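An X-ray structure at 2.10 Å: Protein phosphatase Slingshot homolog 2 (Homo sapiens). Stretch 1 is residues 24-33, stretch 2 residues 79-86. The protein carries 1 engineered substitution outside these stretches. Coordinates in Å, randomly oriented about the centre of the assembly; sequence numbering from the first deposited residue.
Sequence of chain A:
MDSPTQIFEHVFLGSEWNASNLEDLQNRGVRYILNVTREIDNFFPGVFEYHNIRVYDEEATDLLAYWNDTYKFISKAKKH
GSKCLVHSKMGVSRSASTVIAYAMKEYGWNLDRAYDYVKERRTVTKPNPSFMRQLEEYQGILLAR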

# COMPACT_ATOMS: atom_id res chain seq x y z
N ASP A 24 4.00 -18.11 0.52
CA ASP A 24 3.70 -17.27 1.68
C ASP A 24 2.37 -16.54 1.48
O ASP A 24 1.52 -16.52 2.37
CB ASP A 24 4.81 -16.24 1.92
CG ASP A 24 4.56 -15.48 3.21
OD1 ASP A 24 4.93 -16.00 4.29
OD2 ASP A 24 4.01 -14.36 3.18
N LEU A 25 2.22 -15.97 0.30
CA LEU A 25 1.06 -15.21 -0.13
C LEU A 25 -0.20 -16.06 -0.13
O LEU A 25 -1.24 -15.68 0.41
CB LEU A 25 1.30 -14.66 -1.55
CG LEU A 25 2.31 -13.52 -1.65
CD1 LEU A 25 2.37 -12.94 -3.05
CD2 LEU A 25 1.98 -12.43 -0.63
N GLN A 26 -0.10 -17.23 -0.76
CA GLN A 26 -1.23 -18.15 -0.84
C GLN A 26 -1.71 -18.53 0.56
O GLN A 26 -2.90 -18.49 0.87
CB GLN A 26 -0.85 -19.39 -1.64
CG GLN A 26 -2.04 -20.12 -2.24
CD GLN A 26 -1.67 -21.04 -3.38
OE1 GLN A 26 -1.19 -22.15 -3.16
NE2 GLN A 26 -1.90 -20.59 -4.61
N ASN A 27 -0.76 -18.89 1.43
CA ASN A 27 -1.06 -19.31 2.79
C ASN A 27 -1.72 -18.20 3.60
O ASN A 27 -2.57 -18.45 4.45
CB ASN A 27 0.21 -19.78 3.50
CG ASN A 27 0.74 -21.08 2.94
OD1 ASN A 27 0.10 -21.73 2.11
ND2 ASN A 27 1.93 -21.46 3.37
N ARG A 28 -1.32 -16.95 3.34
CA ARG A 28 -1.89 -15.83 4.08
C ARG A 28 -3.25 -15.45 3.53
O ARG A 28 -3.91 -14.56 4.08
CB ARG A 28 -0.94 -14.63 4.05
CG ARG A 28 0.38 -14.89 4.75
CD ARG A 28 1.33 -13.71 4.58
NE ARG A 28 2.49 -13.80 5.45
CZ ARG A 28 2.47 -13.48 6.74
NH1 ARG A 28 1.35 -13.05 7.30
NH2 ARG A 28 3.57 -13.58 7.47
N GLY A 29 -3.68 -16.09 2.46
CA GLY A 29 -4.97 -15.86 1.86
C GLY A 29 -5.02 -14.64 0.95
O GLY A 29 -6.08 -14.05 0.75
N VAL A 30 -3.87 -14.26 0.40
CA VAL A 30 -3.80 -13.11 -0.50
C VAL A 30 -4.21 -13.52 -1.91
O VAL A 30 -3.86 -14.61 -2.36
CB VAL A 30 -2.38 -12.52 -0.55
CG1 VAL A 30 -2.36 -11.37 -1.55
CG2 VAL A 30 -1.91 -12.07 0.82
N ARG A 31 -4.95 -12.67 -2.63
CA ARG A 31 -5.29 -12.97 -4.01
C ARG A 31 -5.21 -11.71 -4.86
O ARG A 31 -5.23 -11.78 -6.09
CB ARG A 31 -6.68 -13.59 -4.15
CG ARG A 31 -7.13 -14.48 -3.01
CD ARG A 31 -6.60 -15.90 -3.08
NE ARG A 31 -5.77 -16.16 -4.26
CZ ARG A 31 -5.24 -17.35 -4.53
NH1 ARG A 31 -5.44 -18.38 -3.72
NH2 ARG A 31 -4.50 -17.50 -5.62
N TYR A 32 -5.13 -10.58 -4.18
CA TYR A 32 -4.99 -9.28 -4.80
C TYR A 32 -3.61 -8.70 -4.47
O TYR A 32 -3.15 -8.79 -3.33
CB TYR A 32 -6.07 -8.31 -4.32
CG TYR A 32 -7.48 -8.75 -4.62
CD1 TYR A 32 -8.18 -9.57 -3.74
CD2 TYR A 32 -8.12 -8.34 -5.79
CE1 TYR A 32 -9.47 -9.97 -4.00
CE2 TYR A 32 -9.42 -8.75 -6.05
CZ TYR A 32 -10.09 -9.56 -5.16
OH TYR A 32 -11.38 -9.96 -5.43
N ILE A 33 -2.96 -8.10 -5.46
CA ILE A 33 -1.66 -7.50 -5.20
C ILE A 33 -1.59 -6.10 -5.80
O ILE A 33 -1.74 -5.93 -7.01
CB ILE A 33 -0.51 -8.34 -5.76
CG1 ILE A 33 -0.48 -9.79 -5.24
CG2 ILE A 33 0.82 -7.66 -5.49
CD1 ILE A 33 0.64 -10.61 -5.86
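Stretch 2 (79-86) KHGSKCLV

Stretch 1 is the end of a helix, a tight turn and a strand. The helix is closed by a Schellman motif at Gly29. Val30 N bonds back to Leu25 O at 3.0 Å, and Gly29 N to Gln26 O at 3.0 Å. Gly29 has positive phi, which favours glycine. The chain then extends through Tyr32 and Ile33 as strand.

Stretch 2 begins at the end of another helix. His80 is the first residue to leave helical geometry, and Gly81 turns the chain with positive phi. From there the chain becomes extended, and Cys84, Leu85 and Val86 are strand. The two strands run in parallel register, with a signed crossing angle of -45° and a closest axial approach of 4.7 Å. Tyr32 pairs with Cys84 and Ile33 with Leu85.

The backbone bonds fix this register. Lys83 O accepts from Arg31 N at 3.3 Å and, more weakly, from Tyr32 N at 3.3 Å. One carbonyl thus meets two successive amides. Leu85 N then donates to Tyr32 O at 3.0 Å. The same carbonyl receives a CA-H...O contact, with Cys84 CA 3.3 Å from Tyr32 O.

The side chains of Ile33 and Leu85 share one face of the sheet. Leu85 is the main bump there. It fits between the strand and the helix end of stretch 1. Its CD2 lies 3.8 Å from Leu25 CD2 and 4.4 Å from Ile33 CG2. Its CB is 4.2 Å from Val30 CG1. Leu25 starts out sideways from its CA, but its tip comes nearer and so reaches Leu85. All four of these residues are buried.

Tyr32 and Cys84 lie on the other face, with Tyr32 CB 4.2 Å from Cys84 CB. Tyr32 has the largest area covered by stretch 2. Ser82 meets the ring at its edge, with Ser82 CB 3.3 Å from Tyr32 CE1. The CA-to-CB bond of Ser82 points toward stretch 1, so this small side chain fills the space beside the ring. Its hydroxyl also faces the backbone of the turn, with Ser82 OG 3.5 Å from Gly29 O.

Lys83 covers the turn itself. Its aliphatic chain lies along the carbonyls, with Lys83 CD 3.3 Å from Arg28 O and Lys83 CG 3.6 Å from Gly29 O. The Arg28 side chain turns back to its own helix, where Arg28 NE forms a salt bridge with Asp24 OD2 at 2.8 Å. Val86 points away from stretch 1.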

# COMPACT_ATOMS: atom_id res chain seq x y z
N LYS A 79 -14.05 -6.47 -0.71
CA LYS A 79 -15.39 -6.69 -1.25
C LYS A 79 -15.61 -8.18 -1.49
O LYS A 79 -16.62 -8.75 -1.08
CB LYS A 79 -15.56 -5.90 -2.55
CG LYS A 79 -16.96 -5.93 -3.13
CD LYS A 79 -17.10 -4.97 -4.30
CE LYS A 79 -18.26 -5.38 -5.20
NZ LYS A 79 -18.66 -4.28 -6.12
N HIS A 80 -14.64 -8.80 -2.14
CA HIS A 80 -14.74 -10.22 -2.46
C HIS A 80 -14.24 -11.10 -1.32
O HIS A 80 -13.93 -12.27 -1.54
CB HIS A 80 -13.98 -10.53 -3.75
CG HIS A 80 -14.58 -9.83 -4.93
ND1 HIS A 80 -15.94 -9.72 -5.13
CD2 HIS A 80 -14.01 -9.21 -5.99
CE1 HIS A 80 -16.18 -9.07 -6.24
NE2 HIS A 80 -15.03 -8.74 -6.79
N GLY A 81 -14.19 -10.54 -0.11
CA GLY A 81 -13.76 -11.29 1.05
C GLY A 81 -12.35 -11.82 0.94
O GLY A 81 -12.06 -12.95 1.37
N SER A 82 -11.43 -11.03 0.39
CA SER A 82 -10.05 -11.48 0.25
C SER A 82 -9.08 -10.46 0.85
O SER A 82 -9.52 -9.49 1.45
CB SER A 82 -9.69 -11.76 -1.22
OG SER A 82 -8.52 -12.55 -1.31
N LYS A 83 -7.79 -10.72 0.68
CA LYS A 83 -6.71 -9.93 1.24
C LYS A 83 -5.81 -9.38 0.13
O LYS A 83 -5.71 -9.98 -0.94
CB LYS A 83 -5.87 -10.73 2.24
CG LYS A 83 -6.68 -11.51 3.26
CD LYS A 83 -5.84 -11.86 4.48
CE LYS A 83 -6.74 -12.33 5.62
NZ LYS A 83 -7.31 -13.68 5.36
N CYS A 84 -5.18 -8.26 0.43
CA CYS A 84 -4.37 -7.52 -0.54
C CYS A 84 -2.97 -7.26 0.00
O CYS A 84 -2.81 -6.86 1.15
CB CYS A 84 -5.07 -6.20 -0.88
SG CYS A 84 -4.25 -5.15 -2.10
N LEU A 85 -1.97 -7.52 -0.83
CA LEU A 85 -0.60 -7.14 -0.50
C LEU A 85 -0.25 -5.80 -1.13
O LEU A 85 -0.17 -5.64 -2.35
CB LEU A 85 0.39 -8.22 -0.96
CG LEU A 85 1.87 -7.80 -0.97
CD1 LEU A 85 2.37 -7.57 0.45
CD2 LEU A 85 2.72 -8.83 -1.69
N VAL A 86 -0.02 -4.79 -0.29
CA VAL A 86 0.54 -3.56 -0.84
C VAL A 86 2.06 -3.60 -0.73
O VAL A 86 2.58 -3.68 0.38
CB VAL A 86 0.02 -2.28 -0.17
CG1 VAL A 86 0.30 -1.09 -1.09
CG2 VAL A 86 -1.47 -2.39 0.13